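Local coordinates for protein gamma-glutamyltransferase 1 Threonine peptidase. MEROPS family T03 L-subunit (Pseudomonas nitroreducens, PDB 5ZJG) that is the large subunit of a gamma-glutamyltransferase of the Ntn-hydrolase clan, probably transferring or hydrolysing gamma-glutamyl groups together with its small subunit, at residues L67-I72 / P104-G109; F193-T198 / D217-Q222. All coordinates share one frame; numbering follows the deposited sequence.

Contact 1: L67-I72 / P104-G109. With GLY (glycine), chain E.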
# COMPACT_ATOMS: atom_id res chain seq x y z
N LEU A 67 3.62 -12.48 -2.18
CA LEU A 67 3.11 -12.96 -0.90
C LEU A 67 2.02 -12.01 -0.43
O LEU A 67 2.25 -10.81 -0.31
CB LEU A 67 4.23 -13.09 0.15
CG LEU A 67 3.80 -13.58 1.53
CD1 LEU A 67 3.21 -14.99 1.47
CD2 LEU A 67 4.98 -13.52 2.49
N ASP A 68 0.83 -12.58 -0.21
CA ASP A 68 -0.36 -11.86 0.24
C ASP A 68 -0.53 -12.11 1.73
O ASP A 68 -0.87 -13.22 2.14
CB ASP A 68 -1.57 -12.34 -0.56
CG ASP A 68 -2.90 -11.87 -0.02
OD1 ASP A 68 -2.99 -11.33 1.10
OD2 ASP A 68 -3.89 -12.09 -0.74
N TYR A 69 -0.30 -11.07 2.53
CA TYR A 69 -0.56 -11.11 3.96
C TYR A 69 -1.51 -9.98 4.34
O TYR A 69 -1.41 -9.34 5.39
CB TYR A 69 0.75 -11.10 4.74
CG TYR A 69 1.69 -9.95 4.55
CD1 TYR A 69 2.65 -9.97 3.57
CD2 TYR A 69 1.68 -8.90 5.45
CE1 TYR A 69 3.56 -8.92 3.44
CE2 TYR A 69 2.56 -7.85 5.34
CZ TYR A 69 3.51 -7.87 4.35
OH TYR A 69 4.39 -6.81 4.24
N ARG A 70 -2.50 -9.80 3.47
CA ARG A 70 -3.62 -8.92 3.72
C ARG A 70 -4.50 -9.48 4.83
O ARG A 70 -4.67 -10.70 4.97
CB ARG A 70 -4.42 -8.76 2.42
CG ARG A 70 -5.61 -7.85 2.48
CD ARG A 70 -5.21 -6.43 2.51
NE ARG A 70 -6.28 -5.58 1.97
CZ ARG A 70 -6.27 -4.26 2.06
NH1 ARG A 70 -5.27 -3.66 2.68
NH2 ARG A 70 -7.25 -3.53 1.53
N GLU A 71 -5.07 -8.58 5.63
CA GLU A 71 -6.03 -8.97 6.66
C GLU A 71 -7.25 -9.64 6.05
O GLU A 71 -7.61 -9.39 4.89
CB GLU A 71 -6.46 -7.75 7.47
CG GLU A 71 -5.31 -7.02 8.15
CD GLU A 71 -4.92 -5.78 7.39
OE1 GLU A 71 -4.72 -5.88 6.16
OE2 GLU A 71 -4.83 -4.69 8.00
N ILE A 72 -7.90 -10.50 6.85
CA ILE A 72 -9.17 -11.12 6.48
C ILE A 72 -10.27 -10.66 7.43
O ILE A 72 -10.04 -10.39 8.61
CB ILE A 72 -9.10 -12.66 6.46
CG1 ILE A 72 -8.66 -13.21 7.81
CG2 ILE A 72 -8.19 -13.14 5.32
CD1 ILE A 72 -8.63 -14.73 7.85
N PRO A 104 -5.03 -9.55 11.68
CA PRO A 104 -3.72 -9.08 11.20
C PRO A 104 -2.92 -10.17 10.49
O PRO A 104 -2.87 -11.32 10.95
CB PRO A 104 -3.01 -8.63 12.47
CG PRO A 104 -4.10 -8.31 13.43
CD PRO A 104 -5.18 -9.31 13.14
N GLY A 105 -2.23 -9.78 9.42
CA GLY A 105 -1.44 -10.73 8.65
C GLY A 105 0.08 -10.54 8.67
O GLY A 105 0.83 -11.43 8.25
N THR A 106 0.54 -9.39 9.14
CA THR A 106 1.94 -9.01 8.93
C THR A 106 2.91 -10.02 9.55
O THR A 106 3.88 -10.42 8.90
CB THR A 106 2.19 -7.61 9.46
OG1 THR A 106 1.48 -6.69 8.64
CG2 THR A 106 3.69 -7.24 9.43
N VAL A 107 2.68 -10.44 10.79
CA VAL A 107 3.62 -11.38 11.40
C VAL A 107 3.69 -12.68 10.60
O VAL A 107 4.78 -13.23 10.37
CB VAL A 107 3.27 -11.63 12.88
CG1 VAL A 107 4.20 -12.67 13.51
CG2 VAL A 107 3.40 -10.32 13.64
N MET A 108 2.54 -13.19 10.16
CA MET A 108 2.55 -14.42 9.37
C MET A 108 3.22 -14.21 8.02
O MET A 108 3.96 -15.08 7.56
CB MET A 108 1.13 -14.93 9.19
CG MET A 108 1.05 -16.28 8.50
SD MET A 108 1.78 -17.59 9.50
CE MET A 108 0.59 -17.70 10.83
N GLY A 109 2.98 -13.06 7.39
CA GLY A 109 3.60 -12.78 6.10
C GLY A 109 5.12 -12.69 6.18
O GLY A 109 5.83 -13.29 5.37
N GLY E . -5.79 0.56 2.94
CA GLY E . -5.52 1.11 1.62
C GLY E . -5.23 0.02 0.62
O GLY E . -5.29 0.21 -0.60
OXT GLY E . -4.91 -1.10 1.03

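Contact 2: F193-T198 / D217-Q222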
# COMPACT_ATOMS: atom_id res chain seq x y z
N PHE A 193 1.96 -14.71 18.22
CA PHE A 193 0.96 -13.73 17.80
C PHE A 193 -0.40 -14.39 17.58
O PHE A 193 -1.43 -13.80 17.92
CB PHE A 193 1.43 -13.04 16.51
CG PHE A 193 0.58 -11.88 16.11
CD1 PHE A 193 -0.62 -12.07 15.44
CD2 PHE A 193 0.97 -10.58 16.41
CE1 PHE A 193 -1.42 -10.99 15.09
CE2 PHE A 193 0.19 -9.50 16.06
CZ PHE A 193 -1.02 -9.70 15.40
N TYR A 194 -0.42 -15.61 17.03
CA TYR A 194 -1.68 -16.21 16.62
C TYR A 194 -2.19 -17.27 17.58
O TYR A 194 -3.39 -17.59 17.55
CB TYR A 194 -1.53 -16.81 15.21
CG TYR A 194 -1.26 -15.74 14.16
CD1 TYR A 194 -2.30 -15.05 13.56
CD2 TYR A 194 0.04 -15.42 13.80
CE1 TYR A 194 -2.05 -14.06 12.62
CE2 TYR A 194 0.30 -14.44 12.86
CZ TYR A 194 -0.75 -13.76 12.28
OH TYR A 194 -0.51 -12.77 11.35
N LYS A 195 -1.33 -17.81 18.46
CA LYS A 195 -1.72 -18.89 19.37
C LYS A 195 -1.35 -18.65 20.83
O LYS A 195 -1.92 -19.34 21.70
CB LYS A 195 -1.07 -20.21 18.94
CG LYS A 195 -1.45 -20.73 17.57
CD LYS A 195 -0.62 -21.97 17.26
CE LYS A 195 -1.12 -22.73 16.04
NZ LYS A 195 -0.46 -22.25 14.79
N GLY A 196 -0.44 -17.74 21.13
CA GLY A 196 0.22 -17.65 22.41
C GLY A 196 -0.11 -16.42 23.21
O GLY A 196 -1.24 -15.92 23.17
N GLU A 197 0.87 -15.91 23.96
CA GLU A 197 0.60 -14.79 24.86
C GLU A 197 0.04 -13.59 24.10
O GLU A 197 -0.92 -12.96 24.55
CB GLU A 197 1.87 -14.41 25.62
CG GLU A 197 1.69 -13.19 26.53
CD GLU A 197 2.81 -13.03 27.55
OE1 GLU A 197 3.57 -13.99 27.76
OE2 GLU A 197 2.92 -11.93 28.14
N THR A 198 0.63 -13.26 22.95
CA THR A 198 0.13 -12.10 22.24
C THR A 198 -1.30 -12.33 21.74
O THR A 198 -2.15 -11.45 21.88
CB THR A 198 1.08 -11.74 21.09
OG1 THR A 198 2.37 -11.43 21.64
CG2 THR A 198 0.53 -10.54 20.31
N ASP A 217 -10.24 -17.06 14.65
CA ASP A 217 -9.81 -16.20 13.55
C ASP A 217 -8.29 -16.19 13.44
O ASP A 217 -7.73 -16.34 12.34
CB ASP A 217 -10.36 -14.79 13.75
CG ASP A 217 -11.85 -14.71 13.51
OD1 ASP A 217 -12.29 -14.99 12.39
OD2 ASP A 217 -12.59 -14.39 14.46
N LEU A 218 -7.60 -16.05 14.58
CA LEU A 218 -6.14 -16.00 14.57
C LEU A 218 -5.54 -17.32 14.12
O LEU A 218 -4.61 -17.35 13.31
CB LEU A 218 -5.62 -15.61 15.95
CG LEU A 218 -6.00 -14.21 16.44
CD1 LEU A 218 -5.58 -14.01 17.87
CD2 LEU A 218 -5.31 -13.17 15.56
N VAL A 219 -6.05 -18.44 14.65
CA VAL A 219 -5.47 -19.73 14.31
C VAL A 219 -5.71 -20.09 12.85
O VAL A 219 -4.94 -20.87 12.28
CB VAL A 219 -6.00 -20.80 15.27
CG1 VAL A 219 -5.60 -22.20 14.81
CG2 VAL A 219 -5.49 -20.53 16.66
N ASP A 220 -6.75 -19.55 12.22
CA ASP A 220 -7.05 -19.86 10.83
C ASP A 220 -6.35 -18.92 9.85
O ASP A 220 -6.44 -19.12 8.64
CB ASP A 220 -8.56 -19.82 10.58
CG ASP A 220 -9.29 -21.01 11.16
OD1 ASP A 220 -8.63 -21.84 11.83
OD2 ASP A 220 -10.51 -21.11 10.96
N TYR A 221 -5.68 -17.89 10.34
CA TYR A 221 -5.05 -16.96 9.41
C TYR A 221 -3.90 -17.64 8.67
O TYR A 221 -3.07 -18.33 9.29
CB TYR A 221 -4.53 -15.71 10.10
CG TYR A 221 -4.04 -14.77 9.02
CD1 TYR A 221 -4.93 -13.95 8.35
CD2 TYR A 221 -2.71 -14.78 8.60
CE1 TYR A 221 -4.50 -13.13 7.32
CE2 TYR A 221 -2.29 -13.98 7.56
CZ TYR A 221 -3.19 -13.16 6.93
OH TYR A 221 -2.78 -12.35 5.90
N GLN A 222 -3.85 -17.43 7.36
CA GLN A 222 -2.75 -17.90 6.53
C GLN A 222 -2.36 -16.82 5.54
O GLN A 222 -3.23 -16.24 4.89
CB GLN A 222 -3.14 -19.17 5.77

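Contact 1: L67-I72 / P104-G109
Tyr69 lies across the start of helix 106-117, its ring resting on the backbone between Gly105 and Gly109. Its CG sits between the backbone N and the carbonyl carbon (chi1 59°), which brings the ring over the first turn of helix 106-117. CB takes up the junction, 3.5 Å from Gly105 O and 3.6 Å from Gly109 CA; further out, CD2 comes to 3.5 Å from Thr106 CA, and CE2 lies beside Thr106 OG1. That hydroxyl is hydrogen-bonded to Asn49 OD1, while Tyr69 OH reaches Asn16 of the S-subunit chain. Both glycines are needed for so close a fit: a CB on Gly109 would fall 2.3 Å from Tyr69 CG, and one on Gly105 would run into Tyr69 O. Leu67 extends the packing along the helix, its CD2 pressed tightly, at 3.0 Å, onto Gly109 O. At the far end the Glu71 chain passes Pro104, CG to CA 4.0 Å.

An Asx turn spans Tyr69: Arg70 N donates to Asp68 OD1 (2.9 Å, 162°) nearly along its C-O axis. Arg70 points away from the helix, toward the bound glycine, where NH1 makes a weak hydrogen bond to glycine OXT of 3.1 Å. Asp43 and Glu40 of the S-subunit chain pair with the same guanidinium, and Asp43 also binds the glycine, consistent with a substrate carboxylate site as in related gamma-glutamyltransferases. Strand 63-69 is an inner strand of the antiparallel sheet, hydrogen-bonded to strands 53-60 and 224-233, and helix 106-117 packs against its end, with helix 190-195 behind Val107.

Contact 2: F193-T198 / D217-Q222
Tyr194 and Leu218 bring two short helices, 190-195 and 215-220, together, and Tyr194 is the side chain to follow. Its CG lies beside the backbone N (chi1 -64°), which brings the ring alongside Leu218 and Tyr221. CB starts 3.7 Å from Leu218 O; at the ring CD1 closes to 3.3 Å from that same oxygen, which also accepts the backbone N-H of Tyr221, and the Leu218 CD2 methyl lies 4.1 Å from Tyr194 CD1. CE1 then passes Tyr221 CB at 3.9 Å. The two tyrosine rings are nearly parallel, planes 11° apart, but slid so far that they barely overlap. At the tip, OH stays 4.1 Å from Tyr221 CD2 and hydrogen-bonds to Pro104 O and Met108 N.

Two short helices of the L-subunit pack here: Gly196, after helix 190-195, is the N-cap of helix 197-209, while helix 215-220 leads through Tyr221 into strand 224-233 of the antiparallel sheet. One face of the Tyr194 ring is covered by its own neighbour Phe193, whose CD1 stands 3.5 Å above its centre. A leucine in place of Tyr194 would probably leave Pro104 O and Met108 N without their shared partner and open a gap beside Tyr221.

On the backbone side, Leu218 CB packs at 3.4 Å on Tyr194 O; Val219 CG2 touches that carbonyl too, and the Val219 and Lys195 side chains cross at about a right angle.

How the contacts relate
Contact 1 closes before contact 2 opens along the chain, yet their centres lie 11 Å apart and they touch. The tyrosines of contact 2 reach into contact 1: Tyr221 OH lies 2.7 Å from Arg70 O, a probable hydrogen bond, and its CZ packs 3.4 Å from Gly105 CA. Helix 215-220 runs on into strand 224-233, which pairs with strand 63-69, so contact 2 is joined through the chain to the sheet that carries segment 67-72. Contact 1 lies nearer the centre of the chain, beside the bound glycine; contact 2 lies farther out, the Tyr221 side chain about 12 Å from that glycine, and meets the main chain of Arg70, whose side chain hydrogen-bonds weakly to the ligand.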